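PDB 3IRV: cysteine hydrolase from Pseudomonas syringae pv. phaseolicola 1448A, which probably acts as a hydrolase of the isochorismatase-like cysteine hydrolase family, its natural substrate not being established. Local coordinates for residues Ile68-Ile73 against Val115-Leu120. Residues are numbered along the deposited sequence; the frame is centred on the assembly and turned at random.
Sequences IYLRHI and VIVDKL
Parallel pairing of two strands forms an edge of the central sheet in this isochorismatase-like alpha/beta fold, strand 115-119 outermost and 66-72 between it and strand 23-28. It exemplifies an edge pairing whose two faces do different work. Five backbone bonds join the segments, the straightest from V117 N to Y69 O (2.8 Å, 176° at the hydrogen). On the face carrying I68, L70, V115 and V117, aliphatic branches lie side by side, L70 CD2 reaching V117 CB at 3.8 Å, while helix 130-136 packs over I68 and V115. Further along, K119, its CG in the crowded position between backbone N and carbonyl carbon, passes CE across L70; NZ is held by a salt bridge with D29 and by the carbonyls of F121 and Y122. By family resemblance, D29 and K119 are probably the Asp and Lys of the Asp-Lys-Cys triad. The reverse face carries a side-on salt bridge: R71, bent at chi3 (-55°), sends NE to D118 OD1 at 2.8 Å and NH2 to D118 OD2 at 3.0 Å, both oxygens using syn lone pairs, guanidinium and carboxylate nearly coplanar (24° apart). R97 also binds D118 OD2. I116 CG2, 3.3 Å from R71 NE, and I73 CD1, offset toward the rim, sandwich the guanidinium.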
ATOM      1  N   ILE A  68      -5.089  10.245  17.545  1.00 11.07           N
ATOM      2  CA  ILE A  68      -3.919   9.354  17.630  1.00 11.66           C
ATOM      3  C   ILE A  68      -2.817   9.890  16.736  1.00 14.53           C
ATOM      4  O   ILE A  68      -3.050  10.130  15.556  1.00 14.59           O
ATOM      5  CB  ILE A  68      -4.273   7.938  17.144  1.00 13.56           C
ATOM      6  CG1 ILE A  68      -5.411   7.379  18.011  1.00 13.11           C
ATOM      7  CG2 ILE A  68      -3.025   7.022  17.168  1.00 15.59           C
ATOM      8  CD1 ILE A  68      -6.100   6.097  17.480  1.00 16.79           C
ATOM      9  N   TYR A  69      -1.623  10.071  17.289  1.00 12.37           N
ATOM     10  CA  TYR A  69      -0.465  10.459  16.482  1.00 11.78           C
ATOM     11  C   TYR A  69       0.385   9.231  16.211  1.00 14.79           C
ATOM     12  O   TYR A  69       0.632   8.456  17.123  1.00 13.41           O
ATOM     13  CB  TYR A  69       0.405  11.449  17.246  1.00 12.55           C
ATOM     14  CG  TYR A  69      -0.223  12.787  17.520  1.00 11.53           C
ATOM     15  CD1 TYR A  69       0.151  13.897  16.750  1.00 11.95           C
ATOM     16  CD2 TYR A  69      -1.151  12.974  18.584  1.00 10.87           C
ATOM     17  CE1 TYR A  69      -0.393  15.173  17.002  1.00 12.04           C
ATOM     18  CE2 TYR A  69      -1.701  14.238  18.836  1.00 13.10           C
ATOM     19  CZ  TYR A  69      -1.313  15.334  18.040  1.00 12.23           C
ATOM     20  OH  TYR A  69      -1.876  16.584  18.344  1.00 14.79           O
ATOM     21  N   LEU A  70       0.825   9.051  14.973  1.00 11.23           N
ATOM     22  CA  LEU A  70       1.819   8.022  14.669  1.00 10.97           C
ATOM     23  C   LEU A  70       3.180   8.704  14.595  1.00 14.46           C
ATOM     24  O   LEU A  70       3.292   9.841  14.092  1.00 12.78           O
ATOM     25  CB  LEU A  70       1.560   7.391  13.300  1.00 13.78           C
ATOM     26  CG  LEU A  70       0.189   6.736  13.150  1.00 13.81           C
ATOM     27  CD1 LEU A  70       0.120   6.070  11.788  1.00 14.33           C
ATOM     28  CD2 LEU A  70      -0.086   5.741  14.281  1.00 14.48           C
ATOM     29  N   ARG A  71       4.208   8.027  15.097  1.00 13.98           N
ATOM     30  CA  ARG A  71       5.583   8.491  14.932  1.00 12.67           C
ATOM     31  C   ARG A  71       6.431   7.356  14.405  1.00 13.68           C
ATOM     32  O   ARG A  71       6.346   6.230  14.923  1.00 12.15           O
ATOM     33  CB  ARG A  71       6.171   8.953  16.272  1.00 14.40           C
ATOM     34  CG  ARG A  71       5.358  10.064  16.953  1.00 13.05           C
ATOM     35  CD  ARG A  71       6.067  10.604  18.221  1.00 12.06           C
ATOM     36  NE  ARG A  71       6.367   9.511  19.161  1.00 13.55           N
ATOM     37  CZ  ARG A  71       6.957   9.678  20.340  1.00 22.09           C
ATOM     38  NH1 ARG A  71       7.315  10.890  20.728  1.00 19.53           N
ATOM     39  NH2 ARG A  71       7.205   8.622  21.121  1.00 17.33           N
ATOM     40  N   HIS A  72       7.245   7.637  13.385  1.00 11.07           N
ATOM     41  CA  HIS A  72       8.174   6.652  12.877  1.00 11.94           C
ATOM     42  C   HIS A  72       9.461   6.794  13.679  1.00 12.99           C
ATOM     43  O   HIS A  72      10.156   7.813  13.571  1.00 12.81           O
ATOM     44  CB  HIS A  72       8.427   6.888  11.394  1.00 12.30           C
ATOM     45  CG  HIS A  72       9.110   5.744  10.705  1.00 13.91           C
ATOM     46  ND1 HIS A  72       9.292   5.687   9.335  1.00 13.97           N
ATOM     47  CD2 HIS A  72       9.633   4.594  11.200  1.00 15.02           C
ATOM     48  CE1 HIS A  72       9.901   4.558   9.021  1.00 18.57           C
ATOM     49  NE2 HIS A  72      10.122   3.879  10.132  1.00 15.87           N
ATOM     50  N   ILE A  73       9.742   5.799  14.514  1.00 11.45           N
ATOM     51  CA  ILE A  73      10.849   5.857  15.470  1.00 11.86           C
ATOM     52  C   ILE A  73      11.449   4.449  15.581  1.00 14.01           C
ATOM     53  O   ILE A  73      10.697   3.450  15.719  1.00 14.43           O
ATOM     54  CB  ILE A  73      10.356   6.295  16.859  1.00 10.96           C
ATOM     55  CG1 ILE A  73       9.837   7.744  16.839  1.00 13.74           C
ATOM     56  CG2 ILE A  73      11.518   6.214  17.883  1.00 14.51           C
ATOM     57  CD1 ILE A  73       9.426   8.262  18.208  1.00 14.37           C
ATOM     58  N   VAL A 115      -3.402   9.970  22.038  1.00 12.26           N
ATOM     59  CA  VAL A 115      -2.646   8.720  22.054  1.00 12.96           C
ATOM     60  C   VAL A 115      -1.489   8.836  21.067  1.00 14.60           C
ATOM     61  O   VAL A 115      -1.653   9.369  19.966  1.00 14.21           O
ATOM     62  CB  VAL A 115      -3.535   7.492  21.656  1.00 11.14           C
ATOM     63  CG1 VAL A 115      -2.768   6.213  21.853  1.00 12.11           C
ATOM     64  CG2 VAL A 115      -4.777   7.438  22.523  1.00 14.37           C
ATOM     65  N   ILE A 116      -0.312   8.361  21.472  1.00 12.56           N
ATOM     66  CA  ILE A 116       0.851   8.345  20.595  1.00 13.60           C
ATOM     67  C   ILE A 116       1.211   6.875  20.332  1.00 15.40           C
ATOM     68  O   ILE A 116       1.427   6.110  21.278  1.00 13.90           O
ATOM     69  CB  ILE A 116       2.039   9.136  21.195  1.00 13.94           C
ATOM     70  CG1 ILE A 116       1.604  10.611  21.417  1.00 15.65           C
ATOM     71  CG2 ILE A 116       3.247   9.027  20.259  1.00 17.11           C
ATOM     72  CD1 ILE A 116       2.670  11.495  22.114  1.00 19.70           C
ATOM     73  N   VAL A 117       1.252   6.488  19.051  1.00 12.49           N
ATOM     74  CA  VAL A 117       1.608   5.126  18.663  1.00  9.66           C
ATOM     75  C   VAL A 117       2.870   5.185  17.818  1.00 13.66           C
ATOM     76  O   VAL A 117       2.909   5.907  16.814  1.00 12.98           O
ATOM     77  CB  VAL A 117       0.436   4.450  17.842  1.00 11.11           C
ATOM     78  CG1 VAL A 117       0.893   3.166  17.156  1.00 15.54           C
ATOM     79  CG2 VAL A 117      -0.788   4.192  18.769  1.00 12.82           C
ATOM     80  N   ASP A 118       3.901   4.452  18.242  1.00 10.97           N
ATOM     81  CA  ASP A 118       5.184   4.450  17.527  1.00 10.21           C
ATOM     82  C   ASP A 118       5.268   3.250  16.589  1.00 14.70           C
ATOM     83  O   ASP A 118       4.693   2.201  16.859  1.00 15.76           O
ATOM     84  CB  ASP A 118       6.357   4.442  18.511  1.00 12.65           C
ATOM     85  CG  ASP A 118       6.458   5.735  19.332  1.00 13.29           C
ATOM     86  OD1 ASP A 118       5.863   6.760  18.951  1.00 13.52           O
ATOM     87  OD2 ASP A 118       7.133   5.712  20.376  1.00 17.58           O
ATOM     88  N   LYS A 119       5.997   3.407  15.483  1.00  9.90           N
ATOM     89  CA  LYS A 119       6.086   2.346  14.481  1.00 11.56           C
ATOM     90  C   LYS A 119       7.473   2.297  13.881  1.00 12.87           C
ATOM     91  O   LYS A 119       8.140   3.322  13.819  1.00 12.21           O
ATOM     92  CB  LYS A 119       5.050   2.569  13.379  1.00 13.45           C
ATOM     93  CG  LYS A 119       5.234   3.894  12.587  1.00 12.93           C
ATOM     94  CD  LYS A 119       4.020   4.139  11.666  1.00 13.13           C
ATOM     95  CE  LYS A 119       4.108   5.464  10.912  1.00 11.58           C
ATOM     96  NZ  LYS A 119       5.103   5.415   9.786  1.00 14.15           N
ATOM     97  N   LEU A 120       7.880   1.105  13.447  1.00 11.95           N
ATOM     98  CA  LEU A 120       9.226   0.887  12.929  1.00 12.63           C
ATOM     99  C   LEU A 120       9.359   1.088  11.420  1.00 13.65           C
ATOM    100  O   LEU A 120      10.487   1.144  10.899  1.00 13.56           O
ATOM    101  CB  LEU A 120       9.711  -0.536  13.262  1.00 13.10           C
ATOM    102  CG  LEU A 120       9.802  -0.932  14.733  1.00 12.31           C
ATOM    103  CD1 LEU A 120      10.166  -2.451  14.827  1.00 13.54           C
ATOM    104  CD2 LEU A 120      10.811  -0.067  15.470  1.00 12.58           C
TER